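Nucleocapsid (Crimean-congo hemorrhagic fever virus, PDB 4AKL) binds single- and double-stranded RNA, probably takes part in packaging the viral genome, and shows sequence-non-specific DNA endonuclease activity. Local coordinates at residues Ser328-Glu333 against Lys346-Thr351; Ala302-Val307 against Ile385-Val390; Gly207-Ala212 against Val254-Gly259; Val198-Glu203 against Phe213-Gly218. All coordinates share one frame; numbering follows the deposited sequence. Where two conformers were deposited one is given.

In the fold
Following the chain from the N terminus, contacts 4 and 3 come first and cross. Helix 195-204 opens contact 4, residues 207-212 open contact 3, residues 213-218 close contact 4 and helix 245-263 closes contact 3. Together they tie the loop after helix 195-204 to two helices of the elongated stalk. Contacts 2 and 1 follow in the globular head. Residues 302-307 open a long loop that returns at helix 385-392. Contact 1 lies within this loop and joins the successive helices 324-336 and 341-350. Leu331 packs on Ile385 and so links contacts 1 and 2. Contacts 1 and 3 have centres about 61 Å apart.

Contact 1: Ser328-Glu333 against Lys346-Thr351; sequences SQFLFE and KALLST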
loop_
_atom_site.group_PDB
_atom_site.type_symbol
_atom_site.label_atom_id
_atom_site.label_comp_id
_atom_site.label_asym_id
_atom_site.label_seq_id
_atom_site.Cartn_x
_atom_site.Cartn_y
_atom_site.Cartn_z
ATOM N N SER A 328 -13.455 -4.327 -16.599
ATOM C CA SER A 328 -13.595 -2.894 -16.650
ATOM C C SER A 328 -15.066 -2.489 -16.680
ATOM O O SER A 328 -15.494 -1.604 -15.961
ATOM C CB SER A 328 -12.825 -2.349 -17.851
ATOM O OG SER A 328 -13.111 -0.983 -18.091
ATOM N N GLN A 329 -15.851 -3.156 -17.498
ATOM C CA GLN A 329 -17.264 -2.812 -17.602
ATOM C C GLN A 329 -17.985 -3.090 -16.274
ATOM O O GLN A 329 -18.775 -2.258 -15.787
ATOM C CB GLN A 329 -17.937 -3.575 -18.713
ATOM C CG GLN A 329 -19.296 -2.959 -19.107
ATOM C CD GLN A 329 -19.087 -1.722 -19.922
ATOM O OE1 GLN A 329 -18.212 -1.692 -20.806
ATOM N NE2 GLN A 329 -19.857 -0.694 -19.642
ATOM N N PHE A 330 -17.700 -4.260 -15.692
ATOM C CA PHE A 330 -18.279 -4.666 -14.410
ATOM C C PHE A 330 -18.053 -3.581 -13.325
ATOM O O PHE A 330 -18.969 -3.191 -12.611
ATOM C CB PHE A 330 -17.653 -6.000 -13.965
ATOM C CG PHE A 330 -18.289 -6.614 -12.751
ATOM C CD1 PHE A 330 -17.883 -6.271 -11.499
ATOM C CD2 PHE A 330 -19.272 -7.594 -12.881
ATOM C CE1 PHE A 330 -18.478 -6.877 -10.360
ATOM C CE2 PHE A 330 -19.840 -8.188 -11.788
ATOM C CZ PHE A 330 -19.436 -7.802 -10.512
ATOM N N LEU A 331 -16.803 -3.120 -13.219
ATOM C CA LEU A 331 -16.432 -2.130 -12.240
ATOM C C LEU A 331 -17.028 -0.772 -12.535
ATOM O O LEU A 331 -17.396 -0.065 -11.615
ATOM C CB LEU A 331 -14.930 -2.066 -12.107
ATOM C CG LEU A 331 -14.260 -3.363 -11.576
ATOM C CD1 LEU A 331 -12.747 -3.445 -11.918
ATOM C CD2 LEU A 331 -14.487 -3.527 -10.039
ATOM N N PHE A 332 -17.157 -0.440 -13.801
ATOM C CA PHE A 332 -17.728 0.820 -14.215
ATOM C C PHE A 332 -19.179 0.906 -13.794
ATOM O O PHE A 332 -19.580 1.902 -13.252
ATOM C CB PHE A 332 -17.622 1.007 -15.738
ATOM C CG PHE A 332 -18.365 2.212 -16.271
ATOM C CD1 PHE A 332 -17.838 3.485 -16.144
ATOM C CD2 PHE A 332 -19.599 2.060 -16.920
ATOM C CE1 PHE A 332 -18.517 4.595 -16.620
ATOM C CE2 PHE A 332 -20.305 3.166 -17.447
ATOM C CZ PHE A 332 -19.769 4.436 -17.299
ATOM N N GLU A 333 -19.940 -0.150 -14.053
ATOM C CA GLU A 333 -21.386 -0.216 -13.657
ATOM C C GLU A 333 -21.526 -0.051 -12.185
ATOM O O GLU A 333 -22.436 0.569 -11.744
ATOM C CB GLU A 333 -22.031 -1.537 -14.066
ATOM C CG GLU A 333 -21.975 -1.825 -15.546
ATOM C CD GLU A 333 -22.748 -0.830 -16.329
ATOM O OE1 GLU A 333 -23.832 -0.463 -15.841
ATOM O OE2 GLU A 333 -22.308 -0.415 -17.426
ATOM N N LYS A 346 -22.998 -11.452 -5.534
ATOM C CA LYS A 346 -23.876 -12.376 -6.234
ATOM C C LYS A 346 -23.723 -12.292 -7.750
ATOM O O LYS A 346 -23.941 -13.301 -8.478
ATOM C CB LYS A 346 -25.364 -12.135 -5.837
ATOM C CG LYS A 346 -25.653 -12.273 -4.299
ATOM C CD LYS A 346 -25.513 -13.716 -3.758
ATOM C CE LYS A 346 -25.342 -13.716 -2.205
ATOM N NZ LYS A 346 -25.070 -15.096 -1.656
ATOM N N ALA A 347 -23.365 -11.102 -8.225
ATOM C CA ALA A 347 -23.154 -10.882 -9.647
ATOM C C ALA A 347 -21.875 -11.612 -10.115
ATOM O O ALA A 347 -21.833 -12.124 -11.252
ATOM C CB ALA A 347 -23.055 -9.400 -9.949
ATOM N N LEU A 348 -20.853 -11.661 -9.250
ATOM C CA LEU A 348 -19.611 -12.454 -9.569
ATOM C C LEU A 348 -19.962 -13.949 -9.656
ATOM O O LEU A 348 -19.446 -14.644 -10.550
ATOM C CB LEU A 348 -18.500 -12.223 -8.562
ATOM C CG LEU A 348 -17.891 -10.816 -8.519
ATOM C CD1 LEU A 348 -16.935 -10.668 -7.338
ATOM C CD2 LEU A 348 -17.132 -10.526 -9.842
ATOM N N LEU A 349 -20.889 -14.423 -8.783
ATOM C CA LEU A 349 -21.291 -15.834 -8.783
ATOM C C LEU A 349 -22.230 -16.206 -9.872
ATOM O O LEU A 349 -22.358 -17.398 -10.162
ATOM C CB LEU A 349 -21.952 -16.244 -7.462
ATOM C CG LEU A 349 -21.090 -16.169 -6.237
ATOM C CD1 LEU A 349 -21.981 -16.535 -5.031
ATOM C CD2 LEU A 349 -19.818 -17.066 -6.339
ATOM N N SER A 350 -22.909 -15.237 -10.481
ATOM C CA SER A 350 -23.861 -15.560 -11.574
ATOM C C SER A 350 -23.286 -15.255 -12.938
ATOM O O SER A 350 -23.751 -15.808 -13.928
ATOM C CB SER A 350 -25.201 -14.850 -11.373
ATOM O OG SER A 350 -25.031 -13.445 -11.343
ATOM N N THR A 351 -22.253 -14.401 -13.016
ATOM C CA THR A 351 -21.786 -13.983 -14.335
ATOM C C THR A 351 -21.355 -15.205 -15.194
ATOM O O THR A 351 -20.802 -16.164 -14.661
ATOM C CB THR A 351 -20.669 -12.941 -14.281
ATOM O OG1 THR A 351 -20.340 -12.550 -15.625
ATOM C CG2 THR A 351 -19.451 -13.483 -13.589
#
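Phe330 reaches out from helix 324-336 and meets Ala347 and Leu348 on helix 341-350. The far end of its ring does the touching. CZ lies 3.6 Å from Leu348 CD2, and the ring approaches that methyl obliquely. On the same rim, CE2 is 3.9 Å from Ala347 CB. The CZ end of the ring sits between the Ala347 methyl and the CD2 branch of Leu348. The Phe330 and Leu348 side chains cross at about a right angle. The ring stands well out from its helix because CG is anti to the backbone N (chi1 -173°). The Leu348 side chain leaves its helix beside the contact, and its CD2 branch comes back against the ring.

These two helices follow one another in the globular head and are joined by a short connection. They form a helical hairpin; the nearest CA atoms of the segments, of Phe330 and Ala347, are 9.2 Å apart, and the Phe330 ring spans the gap. No hydrogen bond links the two segments, and the contact is apolar.

Leu348 is buried, with Trp355, Leu359 and Phe363 around it. Leu331, next to Phe330, turns to a different neighbour and packs on helix 385-392. Ser328 OG bonds to Phe392 O and Val397 N, which fixes the other flank of helix 324-336. Helix 341-350 ends just past the contact, where Thr351 N bonds to Ala347 O at 2.9 Å.

Contact 2: Ala302-Val307 against Ile385-Val390; sequences AQIDTV and ISEMGV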
loop_
_atom_site.group_PDB
_atom_site.type_symbol
_atom_site.label_atom_id
_atom_site.label_comp_id
_atom_site.label_asym_id
_atom_site.label_seq_id
_atom_site.Cartn_x
_atom_site.Cartn_y
_atom_site.Cartn_z
ATOM N N ALA A 302 2.287 -3.476 5.282
ATOM C CA ALA A 302 0.931 -3.870 4.894
ATOM C C ALA A 302 0.230 -2.880 3.965
ATOM O O ALA A 302 -0.890 -3.156 3.558
ATOM C CB ALA A 302 0.067 -4.118 6.132
ATOM N N GLN A 303 0.849 -1.733 3.642
ATOM C CA GLN A 303 0.195 -0.733 2.776
ATOM C C GLN A 303 -0.013 -1.304 1.396
ATOM O O GLN A 303 0.932 -1.804 0.764
ATOM C CB GLN A 303 1.020 0.562 2.643
ATOM C CG GLN A 303 0.769 1.592 3.737
ATOM C CD GLN A 303 1.762 2.720 3.698
ATOM O OE1 GLN A 303 2.352 3.029 2.638
ATOM N NE2 GLN A 303 1.974 3.342 4.843
ATOM N N ILE A 304 -1.230 -1.223 0.917
ATOM C CA ILE A 304 -1.546 -1.788 -0.363
ATOM C C ILE A 304 -0.918 -0.918 -1.487
ATOM O O ILE A 304 -0.907 0.280 -1.409
ATOM C CB ILE A 304 -3.062 -2.024 -0.459
ATOM C CG1 ILE A 304 -3.395 -2.655 -1.801
ATOM C CG2 ILE A 304 -3.869 -0.720 -0.224
ATOM C CD1 ILE A 304 -4.844 -3.262 -1.803
ATOM N N ASP A 305 -0.346 -1.568 -2.486
ATOM C CA ASP A 305 -0.055 -0.933 -3.708
ATOM C C ASP A 305 -1.244 -1.208 -4.611
ATOM O O ASP A 305 -1.437 -2.342 -5.106
ATOM C CB ASP A 305 1.236 -1.477 -4.322
ATOM C CG ASP A 305 1.612 -0.743 -5.609
ATOM O OD1 ASP A 305 0.692 -0.240 -6.272
ATOM O OD2 ASP A 305 2.836 -0.665 -5.944
ATOM N N THR A 306 -2.031 -0.172 -4.834
ATOM C CA THR A 306 -3.332 -0.288 -5.449
ATOM C C THR A 306 -3.270 -0.866 -6.842
ATOM O O THR A 306 -4.011 -1.774 -7.168
ATOM C CB THR A 306 -4.067 1.086 -5.430
ATOM O OG1 THR A 306 -4.297 1.448 -4.074
ATOM C CG2 THR A 306 -5.441 1.084 -6.180
ATOM N N VAL A 307 -2.379 -0.366 -7.660
ATOM C CA VAL A 307 -2.327 -0.850 -8.987
ATOM C C VAL A 307 -1.709 -2.269 -9.055
ATOM O O VAL A 307 -2.204 -3.120 -9.791
ATOM C CB VAL A 307 -1.656 0.176 -9.945
ATOM C CG1 VAL A 307 -0.171 0.275 -9.705
ATOM C CG2 VAL A 307 -1.960 -0.232 -11.417
ATOM N N ILE A 385 -12.542 -4.341 -3.639
ATOM C CA ILE A 385 -13.000 -4.274 -5.012
ATOM C C ILE A 385 -12.862 -2.807 -5.539
ATOM O O ILE A 385 -12.549 -2.586 -6.740
ATOM C CB ILE A 385 -14.428 -4.895 -5.178
ATOM C CG1 ILE A 385 -14.343 -6.454 -5.222
ATOM C CG2 ILE A 385 -15.101 -4.428 -6.451
ATOM C CD1 ILE A 385 -13.793 -7.115 -6.553
ATOM N N SER A 386 -13.035 -1.844 -4.641
ATOM C CA SER A 386 -12.835 -0.435 -4.953
ATOM C C SER A 386 -11.387 -0.085 -5.452
ATOM O O SER A 386 -11.238 0.833 -6.222
ATOM C CB SER A 386 -13.224 0.470 -3.757
ATOM O OG SER A 386 -12.416 0.220 -2.614
ATOM N N GLU A 387 -10.363 -0.854 -5.034
ATOM C CA GLU A 387 -8.975 -0.680 -5.502
ATOM C C GLU A 387 -8.934 -1.002 -6.985
ATOM O O GLU A 387 -8.408 -0.240 -7.770
ATOM C CB GLU A 387 -7.996 -1.610 -4.768
ATOM C CG GLU A 387 -7.939 -1.468 -3.245
ATOM C CD GLU A 387 -7.164 -0.271 -2.816
ATOM O OE1 GLU A 387 -6.110 -0.064 -3.372
ATOM O OE2 GLU A 387 -7.589 0.452 -1.910
ATOM N N MET A 388 -9.513 -2.141 -7.351
ATOM C CA MET A 388 -9.640 -2.509 -8.765
ATOM C C MET A 388 -10.499 -1.498 -9.513
ATOM O O MET A 388 -10.188 -1.162 -10.656
ATOM C CB MET A 388 -10.260 -3.908 -8.908
ATOM C CG MET A 388 -9.497 -4.996 -8.241
ATOM S SD MET A 388 -10.202 -6.666 -8.529
ATOM C CE MET A 388 -9.625 -6.883 -10.180
ATOM N N GLY A 389 -11.562 -0.986 -8.868
ATOM C CA GLY A 389 -12.469 -0.053 -9.509
ATOM C C GLY A 389 -11.764 1.274 -9.881
ATOM O O GLY A 389 -11.992 1.798 -10.943
ATOM N N VAL A 390 -10.932 1.821 -9.015
ATOM C CA VAL A 390 -10.233 3.045 -9.399
ATOM C C VAL A 390 -9.225 2.803 -10.546
ATOM O O VAL A 390 -9.025 3.663 -11.386
ATOM C CB VAL A 390 -9.566 3.775 -8.192
ATOM C CG1 VAL A 390 -8.372 2.992 -7.664
ATOM C CG2 VAL A 390 -9.173 5.163 -8.582
#
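Glu387 of helix 385-392 points its side chain at Thr306, the first residue of helix 306-316. These two bury more surface in the contact than any other residue of the segments. Thr306 OG1 donates a hydrogen bond to Glu387 OE1. The modelled OG1-OE1 separation is 2.5 Å, very short, so its exact length is doubtful. The Thr306 and Glu387 side chains cross at about a right angle. The Glu387 chain bends at CG (chi2 -77°), which brings its carboxylate up to the threonine.

Ile304 comes third. Its CD1 methyl lies 3.9 Å from Glu387 CG, and its two side-chain branches pass close to OE1. One turn on from Glu387, Val390 adds a small apolar touch, with CG1 3.8 Å from Thr306 CG2. The contact joins the start of helix 306-316 to a helix far along the chain, deep in the globular head.

Asp305 is the N-cap of helix 306-316, and its side chain turns away from Glu387. It forms a salt bridge with Arg134 of helix 120-136. The second carboxylate oxygen of Glu387, OE2, pairs with Lys411.

The buried carboxylate thus appears to be held by a hydroxyl through OE1 and by Lys411 through OE2; crowding against Thr306 leaves the exact position of OE1 uncertain. The lysine would probably help to keep Glu387 ionised; the nearby helix start may add to this.

Contact 3: Gly207-Ala212 against Val254-Gly259; sequences GKYIMA and VEALNG
Tyr209 meets Leu257 with a chi1 of 49°, a torsion that sets CG between its own backbone N and carbonyl carbon and lays the ring broadside on helix 245-263. In Leu257 a chi1 of -179° turns the side chain away from its own N, and CD1 comes to 3.6 Å from Tyr209 CD1.

One face of the tyrosine ring lies over the helix backbone. Leu257 CA makes a CH-pi contact, 4.1 Å from the ring centroid and 19° off the ring normal. Ala256 C sits over the same face, nearer the rim. The Ala256 methyl comes from the same side, near the CD2-CE2 edge, with CB 3.6 Å from Tyr209 CD2. No hydrogen bond crosses between the segments, so this is apolar packing of an aromatic ring on a helix surface.

Tyr209 begins a short 3-10 segment in the loop that follows helix 195-204. Lys208, just before it, forms a salt bridge with Glu203 of that helix, and Ala212 packs on Phe204. The connection between helices 245-263 and 270-292 carries the DEVD motif, Asp266 to Asp269. The loop segment lies between helix 195-204 and helix 245-263 in the stalk, with Leu280 of helix 270-292 behind Leu257.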
loop_
_atom_site.group_PDB
_atom_site.type_symbol
_atom_site.label_atom_id
_atom_site.label_comp_id
_atom_site.label_asym_id
_atom_site.label_seq_id
_atom_site.Cartn_x
_atom_site.Cartn_y
_atom_site.Cartn_z
ATOM N N GLY A 207 35.465 -3.771 8.736
ATOM C CA GLY A 207 36.445 -4.815 8.341
ATOM C C GLY A 207 37.494 -5.103 9.432
ATOM O O GLY A 207 38.505 -5.780 9.169
ATOM N N LYS A 208 37.245 -4.608 10.654
ATOM C CA LYS A 208 38.148 -4.784 11.808
ATOM C C LYS A 208 37.774 -6.047 12.616
ATOM O O LYS A 208 37.416 -5.994 13.798
ATOM C CB LYS A 208 38.125 -3.514 12.681
ATOM C CG LYS A 208 38.643 -2.288 11.957
ATOM C CD LYS A 208 38.621 -1.023 12.827
ATOM C CE LYS A 208 38.949 0.211 11.981
ATOM N NZ LYS A 208 38.773 1.473 12.766
ATOM N N TYR A 209 37.880 -7.175 11.954
ATOM C CA TYR A 209 37.400 -8.447 12.492
ATOM C C TYR A 209 38.106 -8.963 13.769
ATOM O O TYR A 209 37.476 -9.690 14.574
ATOM C CB TYR A 209 37.424 -9.530 11.402
ATOM C CG TYR A 209 38.712 -9.643 10.609
ATOM C CD1 TYR A 209 39.835 -10.271 11.155
ATOM C CD2 TYR A 209 38.805 -9.149 9.315
ATOM C CE1 TYR A 209 41.029 -10.394 10.413
ATOM C CE2 TYR A 209 39.979 -9.256 8.576
ATOM C CZ TYR A 209 41.089 -9.875 9.131
ATOM O OH TYR A 209 42.257 -9.991 8.406
ATOM N N ILE A 210 39.381 -8.567 13.966
ATOM C CA ILE A 210 40.180 -9.002 15.150
ATOM C C ILE A 210 39.492 -8.550 16.462
ATOM O O ILE A 210 39.683 -9.180 17.501
ATOM C CB ILE A 210 41.630 -8.489 15.105
ATOM C CG1 ILE A 210 42.392 -9.045 13.902
ATOM C CG2 ILE A 210 42.420 -8.885 16.372
ATOM C CD1 ILE A 210 43.685 -8.217 13.634
ATOM N N MET A 211 38.679 -7.466 16.398
ATOM C CA MET A 211 37.893 -7.011 17.567
ATOM C C MET A 211 37.015 -8.109 18.147
ATOM O O MET A 211 36.753 -8.124 19.330
ATOM C CB MET A 211 36.999 -5.818 17.224
ATOM C CG MET A 211 37.738 -4.582 16.838
ATOM S SD MET A 211 36.598 -3.319 16.248
ATOM C CE MET A 211 35.854 -2.810 17.799
ATOM N N ALA A 212 36.562 -9.038 17.326
ATOM C CA ALA A 212 35.738 -10.143 17.822
ATOM C C ALA A 212 36.444 -11.026 18.895
ATOM O O ALA A 212 35.776 -11.706 19.671
ATOM C CB ALA A 212 35.312 -10.964 16.706
ATOM N N VAL A 254 32.890 -10.931 8.579
ATOM C CA VAL A 254 32.993 -12.290 9.112
ATOM C C VAL A 254 33.663 -13.206 8.095
ATOM O O VAL A 254 34.442 -14.065 8.491
ATOM C CB VAL A 254 31.611 -12.879 9.591
ATOM C CG1 VAL A 254 31.767 -14.290 10.138
ATOM C CG2 VAL A 254 30.993 -12.003 10.676
ATOM N N GLU A 255 33.370 -13.013 6.812
ATOM C CA GLU A 255 34.011 -13.758 5.735
ATOM C C GLU A 255 35.478 -13.386 5.678
ATOM O O GLU A 255 36.326 -14.242 5.405
ATOM C CB GLU A 255 33.341 -13.481 4.362
ATOM C CG GLU A 255 31.877 -14.014 4.209
ATOM C CD GLU A 255 31.106 -13.430 2.987
ATOM O OE1 GLU A 255 31.692 -12.650 2.189
ATOM O OE2 GLU A 255 29.899 -13.757 2.821
ATOM N N ALA A 256 35.779 -12.108 5.939
ATOM C CA ALA A 256 37.167 -11.652 6.006
ATOM C C ALA A 256 37.908 -12.384 7.135
ATOM O O ALA A 256 39.052 -12.837 6.950
ATOM C CB ALA A 256 37.222 -10.147 6.191
ATOM N N LEU A 257 37.243 -12.521 8.289
ATOM C CA LEU A 257 37.790 -13.256 9.444
ATOM C C LEU A 257 38.103 -14.716 9.085
ATOM O O LEU A 257 39.150 -15.265 9.446
ATOM C CB LEU A 257 36.804 -13.253 10.648
ATOM C CG LEU A 257 37.243 -13.970 11.932
ATOM C CD1 LEU A 257 38.382 -13.174 12.615
ATOM C CD2 LEU A 257 36.106 -14.257 12.944
ATOM N N ASN A 258 37.165 -15.347 8.412
ATOM C CA ASN A 258 37.304 -16.744 8.037
ATOM C C ASN A 258 38.518 -16.965 7.113
ATOM O O ASN A 258 39.244 -17.955 7.284
ATOM C CB ASN A 258 36.006 -17.243 7.413
ATOM C CG ASN A 258 35.983 -18.735 7.240
ATOM O OD1 ASN A 258 36.285 -19.488 8.164
ATOM N ND2 ASN A 258 35.621 -19.177 6.050
ATOM N N GLY A 259 38.742 -16.052 6.157
ATOM C CA GLY A 259 39.976 -16.054 5.335
ATOM C C GLY A 259 41.227 -15.973 6.229
ATOM O O GLY A 259 42.200 -16.751 6.058
#

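Contact 4: Val198-Glu203 against Phe213-Gly218; sequences VEWCRE and FNPPWG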
loop_
_atom_site.group_PDB
_atom_site.type_symbol
_atom_site.label_atom_id
_atom_site.label_comp_id
_atom_site.label_asym_id
_atom_site.label_seq_id
_atom_site.Cartn_x
_atom_site.Cartn_y
_atom_site.Cartn_z
ATOM N N VAL A 198 26.900 -0.575 20.611
ATOM C CA VAL A 198 26.558 -0.080 19.286
ATOM C C VAL A 198 27.826 0.474 18.593
ATOM O O VAL A 198 28.081 0.204 17.429
ATOM C CB VAL A 198 25.464 1.022 19.375
ATOM C CG1 VAL A 198 25.176 1.625 18.010
ATOM C CG2 VAL A 198 24.188 0.464 20.000
ATOM N N GLU A 199 28.620 1.235 19.333
ATOM C CA GLU A 199 29.823 1.859 18.783
ATOM C C GLU A 199 30.915 0.802 18.453
ATOM O O GLU A 199 31.707 0.994 17.520
ATOM C CB GLU A 199 30.293 2.975 19.748
ATOM C CG GLU A 199 31.532 3.781 19.352
ATOM C CD GLU A 199 31.451 4.444 17.987
ATOM O OE1 GLU A 199 30.452 5.164 17.700
ATOM O OE2 GLU A 199 32.404 4.251 17.196
ATOM N N TRP A 200 30.938 -0.309 19.198
ATOM C CA TRP A 200 31.842 -1.430 18.903
ATOM C C TRP A 200 31.467 -2.075 17.583
ATOM O O TRP A 200 32.348 -2.439 16.784
ATOM C CB TRP A 200 31.776 -2.500 20.007
ATOM C CG TRP A 200 32.714 -3.688 19.828
ATOM C CD1 TRP A 200 33.950 -3.847 20.390
ATOM C CD2 TRP A 200 32.479 -4.883 19.044
ATOM N NE1 TRP A 200 34.491 -5.045 20.005
ATOM C CE2 TRP A 200 33.618 -5.700 19.180
ATOM C CE3 TRP A 200 31.422 -5.330 18.244
ATOM C CZ2 TRP A 200 33.738 -6.946 18.550
ATOM C CZ3 TRP A 200 31.547 -6.587 17.603
ATOM C CH2 TRP A 200 32.707 -7.366 17.767
ATOM N N CYS A 201 30.154 -2.229 17.364
ATOM C CA CYS A 201 29.643 -2.801 16.128
ATOM C C CYS A 201 29.995 -1.929 14.931
ATOM O O CYS A 201 30.419 -2.451 13.891
ATOM C CB CYS A 201 28.119 -3.016 16.204
ATOM S SG CYS A 201 27.625 -4.341 17.324
ATOM N N ARG A 202 29.831 -0.607 15.083
ATOM C CA ARG A 202 30.143 0.342 14.009
ATOM C C ARG A 202 31.603 0.196 13.576
ATOM O O ARG A 202 31.896 0.205 12.401
ATOM C CB ARG A 202 29.820 1.794 14.424
ATOM C CG ARG A 202 29.995 2.863 13.277
ATOM C CD ARG A 202 29.422 4.281 13.622
ATOM N NE ARG A 202 29.099 4.388 15.053
ATOM C CZ ARG A 202 27.881 4.560 15.589
ATOM N NH1 ARG A 202 26.769 4.708 14.837
ATOM N NH2 ARG A 202 27.778 4.613 16.923
ATOM N N GLU A 203 32.504 0.034 14.535
ATOM C CA GLU A 203 33.927 -0.178 14.216
ATOM C C GLU A 203 34.200 -1.584 13.590
ATOM O O GLU A 203 34.925 -1.698 12.591
ATOM C CB GLU A 203 34.784 0.055 15.448
ATOM C CG GLU A 203 34.933 1.554 15.832
ATOM C CD GLU A 203 35.858 2.335 14.886
ATOM O OE1 GLU A 203 36.855 1.761 14.384
ATOM O OE2 GLU A 203 35.584 3.524 14.641
ATOM N N PHE A 213 37.777 -10.985 18.964
ATOM C CA PHE A 213 38.501 -11.787 19.988
ATOM C C PHE A 213 38.427 -11.258 21.406
ATOM O O PHE A 213 38.650 -12.068 22.330
ATOM C CB PHE A 213 39.959 -11.999 19.624
ATOM C CG PHE A 213 40.177 -12.647 18.307
ATOM C CD1 PHE A 213 39.176 -13.427 17.672
ATOM C CD2 PHE A 213 41.400 -12.502 17.679
ATOM C CE1 PHE A 213 39.410 -13.989 16.476
ATOM C CE2 PHE A 213 41.654 -13.103 16.454
ATOM C CZ PHE A 213 40.646 -13.849 15.846
ATOM N N ASN A 214 38.153 -9.959 21.597
ATOM C CA ASN A 214 37.886 -9.385 22.946
ATOM C C ASN A 214 36.910 -8.155 23.024
ATOM O O ASN A 214 37.339 -7.026 23.268
ATOM C CB ASN A 214 39.196 -9.110 23.746
ATOM C CG ASN A 214 40.052 -7.976 23.170
ATOM O OD1 ASN A 214 40.181 -7.833 21.959
ATOM N ND2 ASN A 214 40.655 -7.167 24.063
ATOM N N PRO A 215 35.582 -8.409 22.850
ATOM C CA PRO A 215 34.584 -7.392 23.006
ATOM C C PRO A 215 34.522 -6.884 24.457
ATOM O O PRO A 215 34.824 -7.645 25.358
ATOM C CB PRO A 215 33.270 -8.120 22.676
ATOM C CG PRO A 215 33.598 -9.349 22.126
ATOM C CD PRO A 215 34.971 -9.698 22.494
ATOM N N PRO A 216 34.109 -5.612 24.665
ATOM C CA PRO A 216 34.053 -4.960 26.003
ATOM C C PRO A 216 33.047 -5.548 27.014
ATOM O O PRO A 216 33.253 -5.403 28.228
ATOM C CB PRO A 216 33.654 -3.505 25.670
ATOM C CG PRO A 216 33.016 -3.566 24.364
ATOM C CD PRO A 216 33.657 -4.685 23.606
ATOM N N TRP A 217 31.978 -6.175 26.496
ATOM C CA TRP A 217 30.909 -6.802 27.320
ATOM C C TRP A 217 31.326 -8.191 27.820
ATOM O O TRP A 217 30.744 -8.718 28.784
ATOM C CB TRP A 217 29.589 -6.918 26.531
ATOM C CG TRP A 217 29.695 -7.771 25.262
ATOM C CD1 TRP A 217 29.761 -9.139 25.182
ATOM C CD2 TRP A 217 29.751 -7.290 23.927
ATOM N NE1 TRP A 217 29.862 -9.534 23.865
ATOM C CE2 TRP A 217 29.858 -8.418 23.074
ATOM C CE3 TRP A 217 29.738 -6.008 23.356
ATOM C CZ2 TRP A 217 29.942 -8.302 21.673
ATOM C CZ3 TRP A 217 29.815 -5.891 21.947
ATOM C CH2 TRP A 217 29.917 -7.038 21.131
ATOM N N GLY A 218 32.311 -8.781 27.155
ATOM C CA GLY A 218 32.814 -10.096 27.517
ATOM C C GLY A 218 32.787 -11.049 26.337
ATOM O O GLY A 218 33.171 -10.703 25.225
HETATM O O HOH W 1 37.060 -5.363 20.990
#
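The indole of Trp200 receives the edge of the Trp217 indole on one face. Trp217 CH2 stands 3.7 Å above that plane, offset toward the rim. The six-membered rings have centroids 5.1 Å apart and planes at 67°, an edge-to-face (T-shaped) pair. Pro215 CB lies over the same face of Trp200. It also covers one face of Trp217, 3.4 Å above that plane, and so fits in the angle between the two indoles. Pro216 approaches Trp200 obliquely, with its CD 3.3 Å from Trp200 CD1. At the edge of the Trp200 ring, in its plane, a water accepts a hydrogen bond from NE1 at 2.8 Å. The same water donates to Asn214 O, also at 2.8 Å, and bridges the helix to the loop.

On helix 195-204, a chi1 of -178° swings the indole of Trp200 away from its own backbone N and toward the loop. The loop itself folds into a type I beta turn from Pro215 to Gly218. The turn presents both prolines and Trp217 to the one tryptophan. Trp217 NE1 bonds to Asp219 O, which helps to hold the ring's rotation. Trp217 also packs on Leu230 and Val231 of helix 230-242, and meets the His197 ring edge-to-face. Trp200 in turn meets the nearly parallel ring of Phe204.

No direct hydrogen bond joins the two segments. Their union depends on aromatic and proline packing, and the polar indole nitrogen of Trp200 is satisfied through a water rather than by the loop itself.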